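PDB 4ICI: putative flavoprotein from Bacteroides eggerthii, which binds flavin mononucleotide and probably serves in electron transfer or redox chemistry, as in flavodoxins, although its physiological role is unknown. Local coordinates for residues A[46-51]-A[75-80]. Numbering follows the deposited sequence. Where two conformers were deposited one is given.
Sequences APAQPY and RPAIKS
Ala-77 O is held by three groups: Ala-48 N donates to it at 2.9 Å, a water donates at 2.8 Å, and the CA-H of Pro-47 adds a weaker contact. The amide stands 45° out of the carbonyl plane. The same water accepts from Gln-49 N, at 3.0 Å, so it links Gln-49, one residue past Ala-48, to the same oxygen. Two residues on from Ala-77, Lys-79 N gives a nearly straight bond (175°) to Ala-46 O, 2.8 Å away and almost in line with that carbonyl. Together the two bonds bracket Pro-47 and Ile-78 as a single antiparallel beta bridge, a short pairing between two loops in which they form a non-hydrogen-bonded pair. It can form around a proline because the bonding atoms belong to the flanking residues. A second water accepts from Ala-46 N and Ser-80 N, continuing the link past the direct bonds.

Side chains pack around the bridge: Ala-48 CB meets Ala-77 CB at 3.8 Å, and the extended Lys-79 lays its CG over Ala-48 CA. With CG anti to its carbonyl carbon (chi1 -71°), Tyr-51 brings OH to 3.6 Å from Pro-76 CB, while that hydroxyl bonds to Glu-68 of helix 64-70. In this flavodoxin-like fold, the bridge joins the loop leaving edge strand 41-44 to the loop leading toward central strand 90-96, with Pro-76 and Ile-78 resting on helix 104-112.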
ATOM      1  N   ALA A  46      -8.388   6.970   0.609  1.00 11.98           N
ATOM      2  CA  ALA A  46      -9.782   6.869   0.228  1.00 12.13           C
ATOM      3  C   ALA A  46      -9.978   7.368  -1.193  1.00 10.91           C
ATOM      4  O   ALA A  46      -9.652   8.514  -1.510  1.00 12.96           O
ATOM      5  CB  ALA A  46     -10.685   7.678   1.174  1.00 14.85           C
ATOM      6  N   PRO A  47     -10.491   6.518  -2.069  1.00 10.26           N
ATOM      7  CA  PRO A  47     -10.809   7.001  -3.399  1.00 10.53           C
ATOM      8  C   PRO A  47     -11.906   8.066  -3.409  1.00  9.95           C
ATOM      9  O   PRO A  47     -12.899   7.955  -2.698  1.00 11.47           O
ATOM     10  CB  PRO A  47     -11.282   5.778  -4.141  1.00 11.42           C
ATOM     11  CG  PRO A  47     -11.497   4.755  -3.161  1.00 18.26           C
ATOM     12  CD  PRO A  47     -10.869   5.127  -1.864  1.00 11.62           C
ATOM     13  N   ALA A  48     -11.738   9.077  -4.243  1.00  9.73           N
ATOM     14  CA  ALA A  48     -12.759  10.077  -4.431  1.00  9.45           C
ATOM     15  C   ALA A  48     -14.066   9.463  -4.963  1.00  9.24           C
ATOM     16  O   ALA A  48     -15.153   9.925  -4.610  1.00 12.67           O
ATOM     17  CB  ALA A  48     -12.255  11.171  -5.339  1.00 12.01           C
ATOM     18  N   GLN A  49     -13.944   8.433  -5.791  1.00  9.22           N
ATOM     19  CA  GLN A  49     -15.080   7.652  -6.240  1.00  9.79           C
ATOM     20  C   GLN A  49     -14.894   6.228  -5.752  1.00  9.33           C
ATOM     21  O   GLN A  49     -14.020   5.499  -6.248  1.00 10.82           O
ATOM     22  CB  GLN A  49     -15.213   7.657  -7.760  1.00 11.48           C
ATOM     23  CG  GLN A  49     -16.475   6.900  -8.262  1.00 12.03           C
ATOM     24  CD  GLN A  49     -16.709   6.996  -9.720  1.00 13.96           C
ATOM     25  OE1 GLN A  49     -16.883   5.956 -10.443  1.00 17.64           O
ATOM     26  NE2 GLN A  49     -16.760   8.219 -10.196  1.00 14.58           N
ATOM     27  N   PRO A  50     -15.695   5.808  -4.754  1.00  9.28           N
ATOM     28  CA  PRO A  50     -15.574   4.438  -4.233  1.00  9.87           C
ATOM     29  C   PRO A  50     -15.678   3.336  -5.282  1.00 10.00           C
ATOM     30  O   PRO A  50     -16.395   3.472  -6.267  1.00 10.51           O
ATOM     31  CB  PRO A  50     -16.738   4.341  -3.247  1.00 13.85           C
ATOM     32  CG  PRO A  50     -16.908   5.758  -2.769  1.00 13.48           C
ATOM     33  CD  PRO A  50     -16.656   6.598  -3.981  1.00 10.72           C
ATOM     34  N   TYR A  51     -14.983   2.219  -5.027  1.00 10.96           N
ATOM     35  CA  TYR A  51     -15.042   1.050  -5.873  1.00  9.40           C
ATOM     36  C   TYR A  51     -16.229   0.184  -5.502  1.00 11.57           C
ATOM     37  O   TYR A  51     -16.358  -0.253  -4.352  1.00 14.15           O
ATOM     38  CB  TYR A  51     -13.743   0.238  -5.743  1.00 11.12           C
ATOM     39  CG  TYR A  51     -12.552   0.902  -6.386  1.00  9.97           C
ATOM     40  CD1 TYR A  51     -11.804   1.837  -5.702  1.00 11.08           C
ATOM     41  CD2 TYR A  51     -12.158   0.554  -7.671  1.00 10.94           C
ATOM     42  CE1 TYR A  51     -10.711   2.450  -6.300  1.00 11.00           C
ATOM     43  CE2 TYR A  51     -11.086   1.163  -8.289  1.00  9.76           C
ATOM     44  CZ  TYR A  51     -10.336   2.087  -7.586  1.00  9.88           C
ATOM     45  OH  TYR A  51      -9.263   2.731  -8.178  1.00 10.81           O
ATOM     46  N   ARG A  75      -4.347   7.538 -12.723  1.00 10.33           N
ATOM     47  CA  ARG A  75      -4.146   7.991 -11.357  1.00  9.69           C
ATOM     48  C   ARG A  75      -5.497   8.234 -10.676  1.00 10.34           C
ATOM     49  O   ARG A  75      -5.995   9.356 -10.616  1.00 11.72           O
ATOM     50  CB  ARG A  75      -3.254   9.232 -11.292  1.00 10.83           C
ATOM     51  CG  ARG A  75      -1.843   8.983 -11.844  1.00 11.28           C
ATOM     52  CD  ARG A  75      -1.041   8.071 -10.959  1.00 10.06           C
ATOM     53  NE  ARG A  75       0.325   7.874 -11.439  1.00 10.28           N
ATOM     54  CZ  ARG A  75       0.725   6.879 -12.241  1.00 10.09           C
ATOM     55  NH1 ARG A  75      -0.121   5.959 -12.673  1.00 11.09           N
ATOM     56  NH2 ARG A  75       2.011   6.796 -12.574  1.00 13.02           N
ATOM     57  N   PRO A  76      -6.095   7.143 -10.181  1.00  8.91           N
ATOM     58  CA  PRO A  76      -7.388   7.285  -9.511  1.00  9.50           C
ATOM     59  C   PRO A  76      -7.316   8.317  -8.413  1.00 10.02           C
ATOM     60  O   PRO A  76      -6.380   8.337  -7.629  1.00 10.11           O
ATOM     61  CB  PRO A  76      -7.649   5.870  -8.983  1.00  9.88           C
ATOM     62  CG  PRO A  76      -6.916   4.949  -9.918  1.00  9.91           C
ATOM     63  CD  PRO A  76      -5.634   5.737 -10.185  1.00  9.28           C
ATOM     64  N   ALA A  77      -8.312   9.191  -8.378  1.00 10.19           N
ATOM     65  CA  ALA A  77      -8.299  10.335  -7.492  1.00  9.90           C
ATOM     66  C   ALA A  77      -8.490   9.920  -6.032  1.00  9.86           C
ATOM     67  O   ALA A  77      -9.260   8.988  -5.704  1.00 10.50           O
ATOM     68  CB  ALA A  77      -9.391  11.318  -7.902  1.00 13.22           C
ATOM     69  N   ILE A  78      -7.759  10.607  -5.160  1.00 10.58           N
ATOM     70  CA  ILE A  78      -7.816  10.417  -3.707  1.00 10.61           C
ATOM     71  C   ILE A  78      -8.648  11.558  -3.101  1.00 11.68           C
ATOM     72  O   ILE A  78      -8.469  12.722  -3.467  1.00 12.48           O
ATOM     73  CB  ILE A  78      -6.400  10.347  -3.085  1.00 10.19           C
ATOM     74  CG1 ILE A  78      -5.679   9.063  -3.532  1.00 10.17           C
ATOM     75  CG2 ILE A  78      -6.455  10.454  -1.541  1.00 12.72           C
ATOM     76  CD1 ILE A  78      -4.150   9.032  -3.227  1.00 12.69           C
ATOM     77  N   LYS A  79      -9.513  11.238  -2.151  1.00 12.03           N
ATOM     78  CA  LYS A  79     -10.335  12.248  -1.476  0.50 15.16           C
ATOM     79  C   LYS A  79      -9.537  13.336  -0.809  1.00 16.59           C
ATOM     80  O   LYS A  79      -9.729  14.539  -1.071  1.00 19.02           O
ATOM     81  CB  LYS A  79     -11.189  11.606  -0.396  0.50 16.73           C
ATOM     82  CG  LYS A  79     -12.508  11.139  -0.855  0.50 16.75           C
ATOM     83  CD  LYS A  79     -13.454  10.964   0.312  0.50 15.21           C
ATOM     84  CE  LYS A  79     -14.623  10.135  -0.110  0.50 18.74           C
ATOM     85  NZ  LYS A  79     -15.707  10.075   0.932  0.50 18.20           N
ATOM     86  N   SER A  80      -8.641  12.929   0.089  1.00 15.84           N
ATOM     87  CA  SER A  80      -7.919  13.867   0.956  0.70 18.73           C
ATOM     88  C   SER A  80      -6.510  13.379   1.182  1.00 16.97           C
ATOM     89  O   SER A  80      -6.335  12.200   1.549  1.00 18.13           O
ATOM     90  CB  SER A  80      -8.634  13.952   2.306  0.70 21.06           C
ATOM     91  OG  SER A  80      -9.946  14.433   2.123  0.70 25.01           O
TER
HETATM   92  O   HOH W   1      -8.276  10.039   1.347  1.00 21.57           O
HETATM   93  O   HOH W   2     -11.365   7.835  -7.181  1.00 11.75           O